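Local coordinates for putative rubredoxin reductase (Rhodopseudomonas palustris, PDB 3FG2), which probably passes electrons from NADH through its bound FAD to a ferredoxin that serves the CYP199A2 system, at residues A150-L155 / S322-D327; E156-A161 / A197-H202; R176-A179 / E185-S188. All blocks are in the same frame, centred on the assembly; numbering follows the deposited sequence.

Contact 1 of 3, residues A150-L155 / S322-D327. With FAD (flavin-adenine dinucleotide), chain B.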
loop_
_atom_site.group_PDB
_atom_site.type_symbol
_atom_site.label_atom_id
_atom_site.label_comp_id
_atom_site.label_asym_id
_atom_site.label_seq_id
_atom_site.Cartn_x
_atom_site.Cartn_y
_atom_site.Cartn_z
ATOM N N ALA A 150 -8.290 -11.355 2.550
ATOM C CA ALA A 150 -7.143 -11.747 3.360
ATOM C C ALA A 150 -5.832 -11.099 2.914
ATOM O O ALA A 150 -4.788 -11.747 2.880
ATOM C CB ALA A 150 -7.005 -13.265 3.365
ATOM N N GLY A 151 -5.895 -9.821 2.565
ATOM C CA GLY A 151 -4.696 -9.114 2.164
ATOM C C GLY A 151 -3.998 -8.653 3.428
ATOM O O GLY A 151 -4.477 -8.940 4.531
ATOM N N PHE A 152 -2.876 -7.951 3.287
ATOM C CA PHE A 152 -2.139 -7.469 4.453
ATOM C C PHE A 152 -3.024 -6.703 5.431
ATOM O O PHE A 152 -3.088 -7.021 6.619
ATOM C CB PHE A 152 -0.992 -6.541 4.037
ATOM C CG PHE A 152 0.088 -7.214 3.256
ATOM C CD1 PHE A 152 0.655 -8.404 3.707
ATOM C CD2 PHE A 152 0.562 -6.646 2.075
ATOM C CE1 PHE A 152 1.676 -9.017 2.997
ATOM C CE2 PHE A 152 1.586 -7.257 1.355
ATOM C CZ PHE A 152 2.143 -8.447 1.822
ATOM N N ILE A 153 -3.702 -5.682 4.921
ATOM C CA ILE A 153 -4.544 -4.846 5.758
ATOM C C ILE A 153 -5.604 -5.637 6.510
ATOM O O ILE A 153 -5.766 -5.474 7.716
ATOM C CB ILE A 153 -5.205 -3.740 4.918
ATOM C CG1 ILE A 153 -4.114 -2.888 4.268
ATOM C CG2 ILE A 153 -6.110 -2.873 5.805
ATOM C CD1 ILE A 153 -4.623 -1.866 3.289
ATOM N N GLY A 154 -6.319 -6.498 5.801
ATOM C CA GLY A 154 -7.348 -7.290 6.442
ATOM C C GLY A 154 -6.848 -8.092 7.630
ATOM O O GLY A 154 -7.521 -8.156 8.662
ATOM N N LEU A 155 -5.674 -8.707 7.496
ATOM C CA LEU A 155 -5.123 -9.518 8.576
ATOM C C LEU A 155 -4.554 -8.670 9.700
ATOM O O LEU A 155 -4.665 -9.031 10.872
ATOM C CB LEU A 155 -4.054 -10.472 8.039
ATOM C CG LEU A 155 -4.580 -11.540 7.059
ATOM C CD1 LEU A 155 -3.435 -12.435 6.601
ATOM C CD2 LEU A 155 -5.654 -12.382 7.737
ATOM N N SER A 322 4.637 -5.955 6.780
ATOM C CA SER A 322 3.300 -6.075 7.342
ATOM C C SER A 322 3.447 -6.470 8.806
ATOM O O SER A 322 4.301 -7.292 9.146
ATOM C CB SER A 322 2.508 -7.146 6.580
ATOM O OG SER A 322 1.159 -7.191 7.004
ATOM N N ASP A 323 2.624 -5.877 9.667
ATOM C CA ASP A 323 2.672 -6.165 11.103
ATOM C C ASP A 323 1.363 -6.827 11.513
ATOM O O ASP A 323 0.339 -6.157 11.655
ATOM C CB ASP A 323 2.859 -4.865 11.909
ATOM C CG ASP A 323 4.172 -4.147 11.591
ATOM O OD1 ASP A 323 4.397 -3.039 12.134
ATOM O OD2 ASP A 323 4.977 -4.683 10.801
ATOM N N GLN A 324 1.385 -8.140 11.706
ATOM C CA GLN A 324 0.172 -8.854 12.085
ATOM C C GLN A 324 0.311 -9.449 13.472
ATOM O O GLN A 324 1.091 -10.387 13.688
ATOM C CB GLN A 324 -0.140 -9.942 11.045
ATOM C CG GLN A 324 -0.477 -9.380 9.652
ATOM C CD GLN A 324 -0.561 -10.458 8.577
ATOM O OE1 GLN A 324 -0.984 -11.583 8.848
ATOM N NE2 GLN A 324 -0.169 -10.112 7.348
ATOM N N GLY A 325 -0.451 -8.898 14.412
ATOM C CA GLY A 325 -0.393 -9.374 15.781
ATOM C C GLY A 325 0.993 -9.104 16.339
ATOM O O GLY A 325 1.447 -7.961 16.363
ATOM N N ASP A 326 1.683 -10.149 16.777
ATOM C CA ASP A 326 3.021 -9.967 17.315
ATOM C C ASP A 326 4.106 -10.312 16.304
ATOM O O ASP A 326 5.288 -10.191 16.602
ATOM C CB ASP A 326 3.203 -10.811 18.577
ATOM C CG ASP A 326 2.270 -10.389 19.687
ATOM O OD1 ASP A 326 2.046 -9.167 19.831
ATOM O OD2 ASP A 326 1.769 -11.265 20.421
ATOM N N ASP A 327 3.700 -10.734 15.110
ATOM C CA ASP A 327 4.653 -11.110 14.065
ATOM C C ASP A 327 4.926 -9.977 13.086
ATOM O O ASP A 327 4.042 -9.173 12.787
ATOM C CB ASP A 327 4.143 -12.322 13.268
ATOM C CG ASP A 327 4.110 -13.601 14.087
ATOM O OD1 ASP A 327 5.167 -14.007 14.614
ATOM O OD2 ASP A 327 3.021 -14.208 14.193
HETATM P PA FAD B . -1.685 7.758 -0.850
HETATM O O1A FAD B . -2.942 6.967 -0.907
HETATM O O2A FAD B . -0.944 7.817 0.282
HETATM O O5B FAD B . -2.264 9.176 -0.981
HETATM C C5B FAD B . -3.111 9.629 -2.084
HETATM C C4B FAD B . -3.664 10.989 -1.603
HETATM O O4B FAD B . -4.145 11.708 -2.802
HETATM C C3B FAD B . -4.872 10.919 -0.651
HETATM O O3B FAD B . -4.814 11.721 0.486
HETATM C C2B FAD B . -6.021 11.156 -1.590
HETATM O O2B FAD B . -7.194 11.549 -0.949
HETATM C C1B FAD B . -5.458 12.251 -2.446
HETATM N N9A FAD B . -6.086 12.479 -3.750
HETATM C C8A FAD B . -6.606 11.532 -4.595
HETATM N N7A FAD B . -7.116 12.053 -5.704
HETATM C C5A FAD B . -6.924 13.399 -5.587
HETATM C C6A FAD B . -7.269 14.526 -6.482
HETATM N N6A FAD B . -7.873 14.396 -7.640
HETATM N N1A FAD B . -6.905 15.772 -6.010
HETATM C C2A FAD B . -6.270 15.954 -4.804
HETATM N N3A FAD B . -5.921 14.980 -3.930
HETATM C C4A FAD B . -6.270 13.715 -4.366
HETATM N N1 FAD B . 2.864 0.110 2.617
HETATM C C2 FAD B . 3.971 -0.396 3.160
HETATM O O2 FAD B . 4.995 -0.451 2.548
HETATM N N3 FAD B . 3.999 -0.898 4.503
HETATM C C4 FAD B . 2.872 -0.875 5.307
HETATM O O4 FAD B . 2.935 -1.304 6.444
HETATM C C4X FAD B . 1.654 -0.318 4.725
HETATM N N5 FAD B . 0.522 -0.260 5.466
HETATM C C5X FAD B . -0.613 0.281 4.889
HETATM C C6 FAD B . -1.790 0.346 5.688
HETATM C C7 FAD B . -2.968 0.876 5.202
HETATM C C7M FAD B . -4.192 0.922 6.094
HETATM C C8 FAD B . -3.023 1.388 3.828
HETATM C C8M FAD B . -4.278 1.985 3.230
HETATM C C9 FAD B . -1.865 1.325 3.025
HETATM C C9A FAD B . -0.664 0.781 3.542
HETATM N N10 FAD B . 0.573 0.699 2.776
HETATM C C10 FAD B . 1.705 0.174 3.333
HETATM C "C1'" FAD B . 0.545 1.217 1.385
HETATM C "C2'" FAD B . 0.969 2.717 1.356
HETATM O "O2'" FAD B . 0.130 3.430 2.237
HETATM C "C3'" FAD B . 0.830 3.212 -0.069
HETATM O "O3'" FAD B . 1.711 2.483 -0.916
HETATM C "C4'" FAD B . 1.169 4.691 -0.137
HETATM O "O4'" FAD B . 0.286 5.455 0.726
HETATM C "C5'" FAD B . 1.013 5.154 -1.565
HETATM O "O5'" FAD B . 1.330 6.700 -1.587
HETATM P P FAD B . 0.584 7.592 -2.538
HETATM O O1P FAD B . 1.226 8.977 -2.243
HETATM O O2P FAD B . 0.641 7.186 -3.870
HETATM O O3P FAD B . -0.840 7.627 -2.191
#
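F152 and L155, in the first turn of helix 152-163, face S322 and Q324 at the end of strand 319-324, with 6.3 Å between F152 CA and S322 CA and 6.4 Å between L155 CA and Q324 CA. G151 is the N-cap of the helix, and its carbonyl takes the amide of L155. Beyond the strand a type II' turn from Q324 to D327 reverses the chain. Q324 carries the larger share of the contact: its amide crosses L155, and OE1 lies 3.4 Å from L155 CB and equally near L155 CD1. Q324 CG stands anti to the carbonyl carbon (chi1 -65°) and the chain is extended beyond it, carrying the amide within bonding distance of S322 OG. Q324 NE2 donates to S322 OG at 3.2 Å in a nearly straight bond, 171° at the hydrogen and almost in the amide plane. The same NE2 sits at the edge of the F152 ring, 4.1 Å from F152 CD1. S322 OG, anti to its own backbone nitrogen (chi1 -174°), comes obliquely to that ring, 3.5 Å from F152 CD1. Stronger polar partners lie outside: E156 for S322 OG and H194 for Q324 OE1. On another side of the helix, I153 CD1 approaches FAD C8 at 3.7 Å, so this turn also lines the flavin pocket. The contact thus joins the helix start at what is probably a Rossmann-type GxGxxG turn to the C-terminal reductase region; helix 184-196 packs on L155 and Q324, and strand 327-333 on F152.

Contact 2 of 3, residues E156-A161 / A197-H202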
loop_
_atom_site.group_PDB
_atom_site.type_symbol
_atom_site.label_atom_id
_atom_site.label_comp_id
_atom_site.label_asym_id
_atom_site.label_seq_id
_atom_site.Cartn_x
_atom_site.Cartn_y
_atom_site.Cartn_z
ATOM N N GLU A 156 -3.941 -7.544 9.352
ATOM C CA GLU A 156 -3.394 -6.669 10.370
ATOM C C GLU A 156 -4.569 -6.220 11.239
ATOM O O GLU A 156 -4.448 -6.127 12.459
ATOM C CB GLU A 156 -2.689 -5.470 9.724
ATOM C CG GLU A 156 -1.514 -5.872 8.831
ATOM C CD GLU A 156 -0.707 -4.694 8.307
ATOM O OE1 GLU A 156 -1.235 -3.560 8.272
ATOM O OE2 GLU A 156 0.461 -4.906 7.916
ATOM N N PHE A 157 -5.714 -5.973 10.607
ATOM C CA PHE A 157 -6.908 -5.560 11.335
ATOM C C PHE A 157 -7.463 -6.725 12.148
ATOM O O PHE A 157 -7.721 -6.596 13.345
ATOM C CB PHE A 157 -8.003 -5.070 10.378
ATOM C CG PHE A 157 -9.357 -4.968 11.025
ATOM C CD1 PHE A 157 -9.642 -3.942 11.920
ATOM C CD2 PHE A 157 -10.325 -5.949 10.801
ATOM C CE1 PHE A 157 -10.862 -3.894 12.586
ATOM C CE2 PHE A 157 -11.548 -5.913 11.460
ATOM C CZ PHE A 157 -11.819 -4.883 12.359
ATOM N N ALA A 158 -7.646 -7.863 11.489
ATOM C CA ALA A 158 -8.194 -9.045 12.141
ATOM C C ALA A 158 -7.526 -9.400 13.466
ATOM O O ALA A 158 -8.200 -9.741 14.434
ATOM C CB ALA A 158 -8.123 -10.229 11.202
ATOM N N ALA A 159 -6.202 -9.341 13.509
ATOM C CA ALA A 159 -5.494 -9.674 14.733
ATOM C C ALA A 159 -5.866 -8.691 15.841
ATOM O O ALA A 159 -6.124 -9.086 16.979
ATOM C CB ALA A 159 -3.992 -9.659 14.490
ATOM N N THR A 160 -5.912 -7.411 15.505
ATOM C CA THR A 160 -6.248 -6.410 16.494
ATOM C C THR A 160 -7.690 -6.529 16.973
ATOM O O THR A 160 -7.952 -6.442 18.173
ATOM C CB THR A 160 -5.973 -5.006 15.951
ATOM O OG1 THR A 160 -4.556 -4.840 15.814
ATOM C CG2 THR A 160 -6.522 -3.931 16.898
ATOM N N ALA A 161 -8.626 -6.729 16.050
ATOM C CA ALA A 161 -10.027 -6.873 16.436
ATOM C C ALA A 161 -10.141 -8.076 17.374
ATOM O O ALA A 161 -10.852 -8.041 18.380
ATOM C CB ALA A 161 -10.896 -7.086 15.207
ATOM N N ALA A 197 -5.090 -17.744 17.308
ATOM C CA ALA A 197 -5.628 -16.641 18.087
ATOM C C ALA A 197 -7.147 -16.734 18.149
ATOM O O ALA A 197 -7.804 -15.904 18.775
ATOM C CB ALA A 197 -5.210 -15.318 17.472
ATOM N N GLY A 198 -7.712 -17.738 17.488
ATOM C CA GLY A 198 -9.156 -17.899 17.514
ATOM C C GLY A 198 -9.876 -17.273 16.339
ATOM O O GLY A 198 -11.099 -17.163 16.348
ATOM N N ILE A 199 -9.125 -16.853 15.327
ATOM C CA ILE A 199 -9.725 -16.254 14.143
ATOM C C ILE A 199 -10.098 -17.400 13.205
ATOM O O ILE A 199 -9.272 -18.267 12.918
ATOM C CB ILE A 199 -8.730 -15.305 13.460
ATOM C CG1 ILE A 199 -8.452 -14.116 14.392
ATOM C CG2 ILE A 199 -9.263 -14.875 12.104
ATOM C CD1 ILE A 199 -7.311 -13.208 13.956
ATOM N N ARG A 200 -11.346 -17.418 12.746
ATOM C CA ARG A 200 -11.803 -18.484 11.862
ATOM C C ARG A 200 -11.582 -18.083 10.406
ATOM O O ARG A 200 -12.191 -17.124 9.923
ATOM C CB ARG A 200 -13.299 -18.763 12.078
ATOM C CG ARG A 200 -13.816 -18.557 13.504
ATOM C CD ARG A 200 -13.612 -19.770 14.374
ATOM N NE ARG A 200 -14.362 -20.915 13.870
ATOM C CZ ARG A 200 -14.378 -22.113 14.448
ATOM N NH1 ARG A 200 -13.686 -22.329 15.560
ATOM N NH2 ARG A 200 -15.076 -23.102 13.904
ATOM N N MET A 201 -10.715 -18.819 9.714
ATOM C CA MET A 201 -10.418 -18.554 8.312
ATOM C C MET A 201 -11.340 -19.341 7.379
ATOM O O MET A 201 -11.621 -20.514 7.619
ATOM C CB MET A 201 -8.962 -18.919 8.011
ATOM C CG MET A 201 -8.128 -17.737 7.564
ATOM S SD MET A 201 -8.038 -16.434 8.827
ATOM C CE MET A 201 -6.359 -15.848 8.570
ATOM N N HIS A 202 -11.806 -18.691 6.315
ATOM C CA HIS A 202 -12.682 -19.330 5.335
ATOM C C HIS A 202 -12.116 -19.106 3.934
ATOM O O HIS A 202 -12.019 -17.966 3.470
ATOM C CB HIS A 202 -14.077 -18.723 5.418
ATOM C CG HIS A 202 -14.693 -18.825 6.776
ATOM N ND1 HIS A 202 -15.368 -19.948 7.206
ATOM C CD2 HIS A 202 -14.727 -17.947 7.806
ATOM C CE1 HIS A 202 -15.795 -19.754 8.441
ATOM N NE2 HIS A 202 -15.420 -18.549 8.829
#
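A158 and A159 of helix 152-163 meet I199 just past the end of helix 184-196, with the CA atoms of A158 and I199 7.6 Å apart. G198, at positive phi, ends that preceding helix in a Schellman motif; a side chain at these backbone angles would jam against the carbonyl of A197. The chain then leads on toward the strand that contains 200-202, and I199 points toward the alanines. One branch does the touching. I199 CG1 stands anti to the carbonyl carbon (chi1 -66°) and the chain continues extended through chi2 (170°), which carries CD1 out to the helix surface. There I199 CD1 lies 3.6 Å from A158 O and 4.1 Å from A158 CB, and it comes within 4.0 Å of A159 N. The methyl therefore rests on the backbone between two successive residues as much as on a side chain, an approach that the small alanine side chains probably allow. Around it, V168 and V170 of strand 167-171 also touch I199, as do H194 and R162, and the A197 carbonyl receives a hydrogen bond from R162. This joins one helix of the Rossmann-type domain to the edge strand 200-202 of its parallel sheet. With no hydrogen bond or charge pair across it, the contact rests on van der Waals fit, a methyl set against helix backbone as well as A158 CB, and is small at 90 Å².

Contact 3 of 3, residues R176-A179 / E185-S188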
loop_
_atom_site.group_PDB
_atom_site.type_symbol
_atom_site.label_atom_id
_atom_site.label_comp_id
_atom_site.label_asym_id
_atom_site.label_seq_id
_atom_site.Cartn_x
_atom_site.Cartn_y
_atom_site.Cartn_z
ATOM N N ARG A 176 -5.650 -19.625 -0.003
ATOM C CA ARG A 176 -4.758 -19.209 1.083
ATOM C C ARG A 176 -4.701 -17.684 1.189
ATOM O O ARG A 176 -5.060 -16.969 0.252
ATOM C CB ARG A 176 -3.343 -19.768 0.866
ATOM C CG ARG A 176 -2.605 -19.179 -0.333
ATOM C CD ARG A 176 -1.320 -19.939 -0.633
ATOM N NE ARG A 176 -0.743 -19.514 -1.905
ATOM C CZ ARG A 176 -0.004 -18.422 -2.067
ATOM N NH1 ARG A 176 0.258 -17.639 -1.030
ATOM N NH2 ARG A 176 0.462 -18.103 -3.267
ATOM N N VAL A 177 -4.250 -17.189 2.336
ATOM C CA VAL A 177 -4.173 -15.754 2.569
ATOM C C VAL A 177 -3.028 -15.062 1.832
ATOM O O VAL A 177 -2.021 -15.680 1.515
ATOM C CB VAL A 177 -4.035 -15.448 4.081
ATOM C CG1 VAL A 177 -5.233 -16.012 4.830
ATOM C CG2 VAL A 177 -2.748 -16.043 4.626
ATOM N N MET A 178 -3.203 -13.771 1.565
ATOM C CA MET A 178 -2.194 -12.976 0.884
ATOM C C MET A 178 -1.727 -13.605 -0.431
ATOM O O MET A 178 -0.596 -13.386 -0.859
ATOM C CB MET A 178 -0.998 -12.772 1.818
ATOM C CG MET A 178 -1.341 -12.055 3.130
ATOM S SD MET A 178 0.087 -11.833 4.211
ATOM C CE MET A 178 0.028 -13.311 5.181
ATOM N N ALA A 179 -2.604 -14.372 -1.073
ATOM C CA ALA A 179 -2.276 -15.069 -2.318
ATOM C C ALA A 179 -1.703 -14.187 -3.424
ATOM O O ALA A 179 -0.951 -14.657 -4.286
ATOM C CB ALA A 179 -3.508 -15.809 -2.834
ATOM N N GLU A 185 4.363 -20.825 1.864
ATOM C CA GLU A 185 4.942 -21.014 3.192
ATOM C C GLU A 185 4.607 -19.854 4.130
ATOM O O GLU A 185 4.478 -20.046 5.339
ATOM C CB GLU A 185 6.461 -21.195 3.115
ATOM C CG GLU A 185 6.932 -22.260 2.132
ATOM C CD GLU A 185 6.759 -21.834 0.660
ATOM O OE1 GLU A 185 6.902 -20.622 0.352
ATOM O OE2 GLU A 185 6.495 -22.718 -0.190
ATOM N N ILE A 186 4.470 -18.653 3.581
ATOM C CA ILE A 186 4.125 -17.498 4.404
ATOM C C ILE A 186 2.641 -17.544 4.770
ATOM O O ILE A 186 2.271 -17.307 5.924
ATOM C CB ILE A 186 4.442 -16.166 3.679
ATOM C CG1 ILE A 186 5.944 -16.088 3.373
ATOM C CG2 ILE A 186 4.027 -14.984 4.541
ATOM C CD1 ILE A 186 6.839 -16.241 4.598
ATOM N N SER A 187 1.793 -17.863 3.794
ATOM C CA SER A 187 0.358 -17.951 4.049
ATOM C C SER A 187 0.099 -18.973 5.143
ATOM O O SER A 187 -0.624 -18.710 6.101
ATOM C CB SER A 187 -0.393 -18.378 2.792
ATOM O OG SER A 187 -0.146 -17.485 1.728
ATOM N N SER A 188 0.700 -20.147 4.989
ATOM C CA SER A 188 0.544 -21.224 5.956
ATOM C C SER A 188 0.877 -20.757 7.377
ATOM O O SER A 188 0.075 -20.932 8.295
ATOM C CB SER A 188 1.441 -22.400 5.562
ATOM O OG SER A 188 1.338 -23.461 6.494
HETATM O O HOH W 1 -3.450 -19.206 4.248
#
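S187 OG is gripped from two sides by the loop 176-179: it donates to V177 O at 2.6 Å and accepts from R176 NH1 at 2.8 Å. The bond to V177 lies in the carbonyl plane, with a C=O...donor angle of 157°. The one from R176 lies almost in the guanidinium plane but bends at the hydrogen, 148°. S187 OG stands anti to its own carbonyl carbon, which turns the hydroxyl from the helix toward the loop. R176 starts from the position between backbone N and carbonyl carbon (chi1 68°) and then runs extended from CG to NE, so its CB, CG and CD pass alongside the serine before NH1 reaches the hydroxyl. A179 CA covers one guanidinium face near its rim, 3.7 Å above the plane. With an alanine in place of R176, S187 OG and V182 O would probably be left without the NH1 donor, and a gap would open where CG and CD lie along the serine. V177 CG2 packs 3.7 Å from S187 CA, and a water accepts from V177 N at 2.9 Å while giving S187 O a weak bond. M178 CE approaches I186 CG2 more loosely, at 4.4 Å. The type II turn from R176 to A179 is thus held against the first turn of helix 184-196; V182 O, in the loop just before it, also accepts from R176 NH1. On the loop side, V177 and M178 touch L155 of helix 152-163, M178 also touches F152, and E185 meets strand 340-344.

Overall arrangement
Contacts 1 and 2 share helix 152-163, and their centres lie about 9 Å apart. E156 bridges them: its OE2 is 2.6 Å from S322 OG and 2.9 Å from D323 N, both probable hydrogen bonds, while its OE1 forms a salt bridge with K47, an FAD-binding residue. Contact 3 joins contact 1 through the probable hydrogen bond M178 N to A150 O, 2.9 Å, and through M178 SD, which packs 3.5 Å from F152 CE1. Contacts 2 and 3, with centres about 14 Å apart, touch only by packing of M201 CE on V177 CG1. Along the chain contact 3 is nested within contact 2, and both within contact 1, which alone reaches the flavin.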